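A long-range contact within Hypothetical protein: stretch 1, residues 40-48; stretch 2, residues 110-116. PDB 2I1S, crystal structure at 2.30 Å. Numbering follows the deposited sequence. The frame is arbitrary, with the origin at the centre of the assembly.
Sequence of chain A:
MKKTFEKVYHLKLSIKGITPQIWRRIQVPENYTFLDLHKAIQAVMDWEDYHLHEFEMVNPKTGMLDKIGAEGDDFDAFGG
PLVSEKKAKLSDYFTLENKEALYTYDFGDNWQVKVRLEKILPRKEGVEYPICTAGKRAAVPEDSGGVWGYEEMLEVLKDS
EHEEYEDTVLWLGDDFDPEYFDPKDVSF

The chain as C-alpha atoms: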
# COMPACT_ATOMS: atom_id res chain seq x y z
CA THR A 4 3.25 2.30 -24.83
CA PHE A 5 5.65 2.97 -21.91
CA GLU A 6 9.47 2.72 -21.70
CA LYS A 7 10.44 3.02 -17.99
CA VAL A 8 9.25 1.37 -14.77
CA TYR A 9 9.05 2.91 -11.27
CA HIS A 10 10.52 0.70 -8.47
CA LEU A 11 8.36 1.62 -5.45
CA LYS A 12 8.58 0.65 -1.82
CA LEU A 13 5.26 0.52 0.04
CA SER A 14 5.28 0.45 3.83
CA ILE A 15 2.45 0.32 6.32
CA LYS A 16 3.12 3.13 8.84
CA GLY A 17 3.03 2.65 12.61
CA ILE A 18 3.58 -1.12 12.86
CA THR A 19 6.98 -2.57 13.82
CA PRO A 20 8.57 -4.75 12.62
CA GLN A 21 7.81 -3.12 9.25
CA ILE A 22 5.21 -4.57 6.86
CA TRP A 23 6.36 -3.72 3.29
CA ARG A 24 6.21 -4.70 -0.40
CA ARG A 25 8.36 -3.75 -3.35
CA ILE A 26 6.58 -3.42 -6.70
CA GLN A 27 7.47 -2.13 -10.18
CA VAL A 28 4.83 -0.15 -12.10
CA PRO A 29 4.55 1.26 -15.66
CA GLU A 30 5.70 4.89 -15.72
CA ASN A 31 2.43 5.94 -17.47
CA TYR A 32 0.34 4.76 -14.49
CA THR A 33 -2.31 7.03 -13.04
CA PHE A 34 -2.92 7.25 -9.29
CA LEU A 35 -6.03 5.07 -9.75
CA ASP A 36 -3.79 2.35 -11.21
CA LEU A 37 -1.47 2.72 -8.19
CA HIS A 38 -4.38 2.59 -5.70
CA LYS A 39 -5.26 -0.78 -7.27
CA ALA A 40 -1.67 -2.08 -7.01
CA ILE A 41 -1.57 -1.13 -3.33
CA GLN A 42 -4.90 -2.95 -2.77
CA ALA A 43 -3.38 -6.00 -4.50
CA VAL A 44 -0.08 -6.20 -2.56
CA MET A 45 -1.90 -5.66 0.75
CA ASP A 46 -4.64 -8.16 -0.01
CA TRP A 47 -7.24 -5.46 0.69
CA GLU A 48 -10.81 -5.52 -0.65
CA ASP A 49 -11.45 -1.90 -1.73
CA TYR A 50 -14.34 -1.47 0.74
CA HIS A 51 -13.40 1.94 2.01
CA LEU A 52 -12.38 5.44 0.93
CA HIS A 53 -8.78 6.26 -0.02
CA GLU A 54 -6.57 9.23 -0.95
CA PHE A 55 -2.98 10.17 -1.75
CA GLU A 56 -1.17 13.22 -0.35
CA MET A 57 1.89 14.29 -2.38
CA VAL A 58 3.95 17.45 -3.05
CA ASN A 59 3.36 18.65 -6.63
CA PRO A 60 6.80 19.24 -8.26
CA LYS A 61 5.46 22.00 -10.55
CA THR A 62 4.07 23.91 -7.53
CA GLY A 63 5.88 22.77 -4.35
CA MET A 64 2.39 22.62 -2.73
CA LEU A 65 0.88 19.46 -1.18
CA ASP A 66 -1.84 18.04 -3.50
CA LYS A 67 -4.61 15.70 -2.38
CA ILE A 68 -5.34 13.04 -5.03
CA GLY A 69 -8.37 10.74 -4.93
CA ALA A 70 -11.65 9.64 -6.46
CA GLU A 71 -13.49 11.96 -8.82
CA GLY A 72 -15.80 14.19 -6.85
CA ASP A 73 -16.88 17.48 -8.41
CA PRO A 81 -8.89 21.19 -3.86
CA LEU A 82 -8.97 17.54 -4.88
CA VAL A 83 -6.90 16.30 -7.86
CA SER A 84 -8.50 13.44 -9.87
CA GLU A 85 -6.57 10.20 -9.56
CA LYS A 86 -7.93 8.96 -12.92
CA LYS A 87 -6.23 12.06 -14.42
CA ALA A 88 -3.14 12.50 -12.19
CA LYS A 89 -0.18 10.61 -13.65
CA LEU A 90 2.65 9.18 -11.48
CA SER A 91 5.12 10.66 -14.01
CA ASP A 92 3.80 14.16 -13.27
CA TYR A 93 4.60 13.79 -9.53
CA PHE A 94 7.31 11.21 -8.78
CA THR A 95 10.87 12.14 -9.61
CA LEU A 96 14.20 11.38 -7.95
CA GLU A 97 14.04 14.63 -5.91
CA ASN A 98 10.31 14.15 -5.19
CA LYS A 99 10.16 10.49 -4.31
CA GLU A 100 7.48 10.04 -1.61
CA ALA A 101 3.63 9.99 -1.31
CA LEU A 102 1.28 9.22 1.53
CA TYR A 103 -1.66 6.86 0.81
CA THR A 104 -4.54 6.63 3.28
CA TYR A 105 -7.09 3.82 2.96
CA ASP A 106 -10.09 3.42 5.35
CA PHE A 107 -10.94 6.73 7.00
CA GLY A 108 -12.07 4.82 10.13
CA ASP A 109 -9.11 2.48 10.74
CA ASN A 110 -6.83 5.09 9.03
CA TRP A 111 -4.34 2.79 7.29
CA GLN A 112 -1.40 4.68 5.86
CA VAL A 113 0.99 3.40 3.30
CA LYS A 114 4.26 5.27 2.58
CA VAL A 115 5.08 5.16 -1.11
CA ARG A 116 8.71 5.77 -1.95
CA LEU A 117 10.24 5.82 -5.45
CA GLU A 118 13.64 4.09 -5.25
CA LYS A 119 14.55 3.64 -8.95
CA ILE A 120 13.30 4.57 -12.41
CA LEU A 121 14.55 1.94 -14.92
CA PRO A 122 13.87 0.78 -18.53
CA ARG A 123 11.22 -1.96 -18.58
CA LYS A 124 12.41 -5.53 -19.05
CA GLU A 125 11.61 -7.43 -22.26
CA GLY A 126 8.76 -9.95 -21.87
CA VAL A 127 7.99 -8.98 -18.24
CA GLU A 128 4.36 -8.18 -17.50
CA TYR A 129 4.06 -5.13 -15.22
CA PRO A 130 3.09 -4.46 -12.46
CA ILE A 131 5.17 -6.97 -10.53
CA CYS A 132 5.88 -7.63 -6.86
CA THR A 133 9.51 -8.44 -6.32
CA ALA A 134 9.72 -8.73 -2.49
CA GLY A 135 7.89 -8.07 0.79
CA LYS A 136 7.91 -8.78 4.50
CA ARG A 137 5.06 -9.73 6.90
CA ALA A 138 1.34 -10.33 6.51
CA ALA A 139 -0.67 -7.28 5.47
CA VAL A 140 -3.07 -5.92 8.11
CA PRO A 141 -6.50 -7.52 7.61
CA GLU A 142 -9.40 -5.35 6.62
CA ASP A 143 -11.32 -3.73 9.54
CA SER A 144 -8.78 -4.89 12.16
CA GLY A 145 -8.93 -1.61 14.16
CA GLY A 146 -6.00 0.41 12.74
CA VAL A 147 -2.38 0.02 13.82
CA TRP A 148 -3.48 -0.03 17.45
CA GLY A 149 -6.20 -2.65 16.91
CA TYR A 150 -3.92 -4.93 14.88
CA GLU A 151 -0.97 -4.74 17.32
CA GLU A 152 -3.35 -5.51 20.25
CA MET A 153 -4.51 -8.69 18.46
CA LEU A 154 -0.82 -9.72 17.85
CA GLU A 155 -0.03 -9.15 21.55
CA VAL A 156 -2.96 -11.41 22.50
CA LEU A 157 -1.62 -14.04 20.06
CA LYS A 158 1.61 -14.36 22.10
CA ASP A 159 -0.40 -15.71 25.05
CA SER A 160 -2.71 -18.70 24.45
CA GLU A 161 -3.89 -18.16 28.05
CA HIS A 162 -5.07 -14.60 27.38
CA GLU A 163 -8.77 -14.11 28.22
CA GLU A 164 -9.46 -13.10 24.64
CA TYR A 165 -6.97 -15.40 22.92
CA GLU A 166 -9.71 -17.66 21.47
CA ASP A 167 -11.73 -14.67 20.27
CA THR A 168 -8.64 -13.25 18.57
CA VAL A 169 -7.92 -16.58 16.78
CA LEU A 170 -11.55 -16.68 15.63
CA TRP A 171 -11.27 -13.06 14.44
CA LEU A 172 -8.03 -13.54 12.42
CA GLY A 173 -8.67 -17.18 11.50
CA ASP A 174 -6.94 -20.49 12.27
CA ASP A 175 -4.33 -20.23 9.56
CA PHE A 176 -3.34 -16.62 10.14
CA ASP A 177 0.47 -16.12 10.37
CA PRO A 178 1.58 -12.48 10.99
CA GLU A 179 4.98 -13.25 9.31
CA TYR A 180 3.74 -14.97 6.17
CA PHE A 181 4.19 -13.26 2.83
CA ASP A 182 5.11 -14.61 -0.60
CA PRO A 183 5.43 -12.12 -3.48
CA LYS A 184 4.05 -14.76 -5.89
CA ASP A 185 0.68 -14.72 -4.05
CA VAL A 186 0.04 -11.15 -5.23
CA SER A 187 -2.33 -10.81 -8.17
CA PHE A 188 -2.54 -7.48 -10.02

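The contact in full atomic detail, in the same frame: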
# COMPACT_ATOMS: atom_id res chain seq x y z
N ALA A 40 -2.86 -1.24 -7.19
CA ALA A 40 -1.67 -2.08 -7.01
C ALA A 40 -1.39 -2.24 -5.51
O ALA A 40 -1.11 -3.34 -5.01
CB ALA A 40 -0.46 -1.49 -7.78
N ILE A 41 -1.48 -1.12 -4.80
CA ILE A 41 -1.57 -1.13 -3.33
C ILE A 41 -2.63 -2.10 -2.76
O ILE A 41 -2.31 -2.92 -1.87
CB ILE A 41 -1.73 0.34 -2.74
CG1 ILE A 41 -0.58 1.24 -3.18
CG2 ILE A 41 -1.78 0.28 -1.18
CD1 ILE A 41 -0.79 2.76 -2.80
N GLN A 42 -3.86 -2.03 -3.27
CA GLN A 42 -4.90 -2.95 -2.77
C GLN A 42 -4.48 -4.41 -2.96
O GLN A 42 -4.77 -5.26 -2.10
CB GLN A 42 -6.27 -2.72 -3.48
CG GLN A 42 -6.99 -1.43 -3.14
CD GLN A 42 -7.39 -1.34 -1.69
OE1 GLN A 42 -8.20 -2.10 -1.23
NE2 GLN A 42 -6.84 -0.36 -0.98
N ALA A 43 -3.83 -4.67 -4.09
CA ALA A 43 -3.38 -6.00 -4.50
C ALA A 43 -2.29 -6.55 -3.61
O ALA A 43 -2.42 -7.66 -3.11
CB ALA A 43 -2.93 -5.98 -5.95
N VAL A 44 -1.25 -5.75 -3.36
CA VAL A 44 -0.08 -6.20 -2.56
C VAL A 44 -0.40 -6.37 -1.09
O VAL A 44 0.22 -7.22 -0.42
CB VAL A 44 1.25 -5.35 -2.74
CG1 VAL A 44 1.71 -5.41 -4.13
CG2 VAL A 44 1.08 -3.89 -2.27
N MET A 45 -1.40 -5.61 -0.63
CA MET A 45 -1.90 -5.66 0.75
C MET A 45 -3.05 -6.60 0.97
O MET A 45 -3.57 -6.72 2.09
CB MET A 45 -2.29 -4.26 1.23
CG MET A 45 -1.08 -3.29 1.40
SD MET A 45 0.42 -3.88 2.21
CE MET A 45 1.46 -2.49 1.81
N ASP A 46 -3.50 -7.26 -0.09
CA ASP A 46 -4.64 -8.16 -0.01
C ASP A 46 -5.89 -7.48 0.64
O ASP A 46 -6.64 -8.06 1.46
CB ASP A 46 -4.20 -9.47 0.66
CG ASP A 46 -5.23 -10.58 0.51
OD1 ASP A 46 -6.18 -10.42 -0.30
OD2 ASP A 46 -5.06 -11.62 1.21
N TRP A 47 -6.08 -6.22 0.27
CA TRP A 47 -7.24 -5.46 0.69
C TRP A 47 -8.40 -5.64 -0.31
O TRP A 47 -8.23 -6.21 -1.39
CB TRP A 47 -6.85 -3.99 0.90
CG TRP A 47 -6.07 -3.73 2.17
CD1 TRP A 47 -6.09 -4.48 3.33
CD2 TRP A 47 -5.18 -2.63 2.43
NE1 TRP A 47 -5.26 -3.92 4.27
CE2 TRP A 47 -4.69 -2.79 3.75
CE3 TRP A 47 -4.75 -1.52 1.69
CZ2 TRP A 47 -3.78 -1.89 4.33
CZ3 TRP A 47 -3.82 -0.62 2.27
CH2 TRP A 47 -3.38 -0.80 3.58
N GLU A 48 -9.58 -5.15 0.04
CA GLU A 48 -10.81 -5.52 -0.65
C GLU A 48 -11.51 -4.33 -1.35
O GLU A 48 -12.58 -4.46 -1.94
CB GLU A 48 -11.76 -6.17 0.36
CG GLU A 48 -11.45 -7.58 0.78
CD GLU A 48 -11.65 -8.54 -0.34
OE1 GLU A 48 -12.44 -8.26 -1.25
OE2 GLU A 48 -11.01 -9.60 -0.33
N ASN A 110 -7.88 4.11 9.37
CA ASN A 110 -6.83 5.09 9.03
C ASN A 110 -5.49 4.37 8.71
O ASN A 110 -4.45 4.59 9.34
CB ASN A 110 -6.73 6.19 10.12
CG ASN A 110 -5.78 7.38 9.73
OD1 ASN A 110 -5.69 7.78 8.56
ND2 ASN A 110 -5.07 7.93 10.73
N TRP A 111 -5.55 3.44 7.77
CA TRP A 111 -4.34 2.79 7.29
C TRP A 111 -3.58 3.75 6.42
O TRP A 111 -4.16 4.37 5.52
CB TRP A 111 -4.65 1.53 6.46
CG TRP A 111 -5.50 0.48 7.20
CD1 TRP A 111 -6.72 0.03 6.82
CD2 TRP A 111 -5.15 -0.24 8.40
NE1 TRP A 111 -7.18 -0.91 7.72
CE2 TRP A 111 -6.23 -1.10 8.69
CE3 TRP A 111 -4.03 -0.23 9.26
CZ2 TRP A 111 -6.24 -1.97 9.81
CZ3 TRP A 111 -4.03 -1.07 10.38
CH2 TRP A 111 -5.13 -1.95 10.64
N GLN A 112 -2.27 3.81 6.65
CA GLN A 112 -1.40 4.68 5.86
C GLN A 112 -0.26 3.92 5.29
O GLN A 112 0.47 3.22 6.01
CB GLN A 112 -0.89 5.83 6.71
CG GLN A 112 -2.00 6.82 7.12
CD GLN A 112 -1.50 7.86 8.06
OE1 GLN A 112 -0.80 7.56 9.02
NE2 GLN A 112 -1.86 9.10 7.81
N VAL A 113 -0.10 4.04 3.99
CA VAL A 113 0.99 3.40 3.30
C VAL A 113 1.94 4.49 2.79
O VAL A 113 1.49 5.40 2.12
CB VAL A 113 0.48 2.55 2.13
CG1 VAL A 113 1.68 1.91 1.37
CG2 VAL A 113 -0.55 1.52 2.62
N LYS A 114 3.22 4.40 3.16
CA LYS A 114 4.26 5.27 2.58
C LYS A 114 4.64 4.72 1.23
O LYS A 114 4.87 3.51 1.06
CB LYS A 114 5.52 5.33 3.44
CG LYS A 114 5.45 6.10 4.73
CD LYS A 114 6.83 5.92 5.46
CE LYS A 114 7.22 7.11 6.39
NZ LYS A 114 6.75 6.90 7.80
N VAL A 115 4.70 5.60 0.25
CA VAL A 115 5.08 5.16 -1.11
C VAL A 115 6.37 5.92 -1.42
O VAL A 115 6.41 7.15 -1.38
CB VAL A 115 3.97 5.45 -2.18
CG1 VAL A 115 4.39 4.91 -3.53
CG2 VAL A 115 2.60 4.88 -1.74
N ARG A 116 7.43 5.17 -1.65
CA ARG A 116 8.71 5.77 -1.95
C ARG A 116 9.22 5.23 -3.28
O ARG A 116 9.34 4.03 -3.45
CB ARG A 116 9.68 5.49 -0.79
CG ARG A 116 11.15 5.65 -1.15
CD ARG A 116 11.66 7.05 -0.84
NE ARG A 116 11.61 7.34 0.60
CZ ARG A 116 12.68 7.39 1.40
NH1 ARG A 116 13.92 7.18 0.93
NH2 ARG A 116 12.50 7.67 2.69

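This is a small, wholly apolar side-chain contact, in which the end of a helix and the turn that follows it pack against one side of a β-strand without a single hydrogen bond between the two stretches. The evidence for that reading is the spacing of the backbones: Ile41 CA and Val113 CA lie 8.4 Å apart, and Trp47 CA and Trp111 CA 11.0 Å apart, distances filled by side chains and too long for backbone hydrogen bonding. The buried surface, 236 Å² summed over both sides, comes from six residues, all of them buried in the whole structure.

Strand alternation sets the pattern on one side. The CA-to-CB bonds of Trp111 and Val113 point toward the helix and turn, that of Val115 points sideways, and that of Gln112 points away, so the polar side chain is kept out of the contact. On the other side, Ile41, Met45 and Trp47 all point toward the strand.

Val113 is the centre of the contact, with 64 Å² covered, and it touches all three of these residues. Its CG2 atom lies 4.2 Å from Ile41 CG2 and 3.8 Å from Trp47 CH2, so that the Val113 methyl sits at the edge of the indole, near its plane, while its CG1 atom is 4.4 Å from Met45 CE. A compact branched residue suits this crowded position: at chi1 178° both methyls lie among Ile41 and Met45, and CG2 also meets the Trp47 ring. Ile41 likewise uses both ends of its branched side chain: with chi1 m and chi2 t, CD1 reaches Val115 CG2 at 4.1 Å while CG2 remains against Val113. Met45 offers a long, flexible chain that brings its terminal methyl to the strand.

The two tryptophans close the other end. Trp47 CH2 approaches Trp111 CB at 3.9 Å, and Trp47 CZ2 lies over one face of the Trp111 ring. The Trp47 six-membered ring and the Trp111 five-membered ring have centroids 5.3 Å apart and planes at 25°, nearly parallel but slid so that they barely overlap. Trp47 NE1 is hydrogen-bonded elsewhere in the structure, which satisfies its polar group while its benzene ring packs here.

Trp47 follows directly on a turn with a defined backbone. After the helix, Asp46 is the first residue to leave helical phi/psi; its phi is positive (52°), and two bonds run back into the last turn, a Schellman motif, with Trp47 N bonded to Gln42 O at 2.9 Å and Asp46 N to Ala43 O at 3.2 Å. Asp46 itself stays exposed and out of reach of the strand.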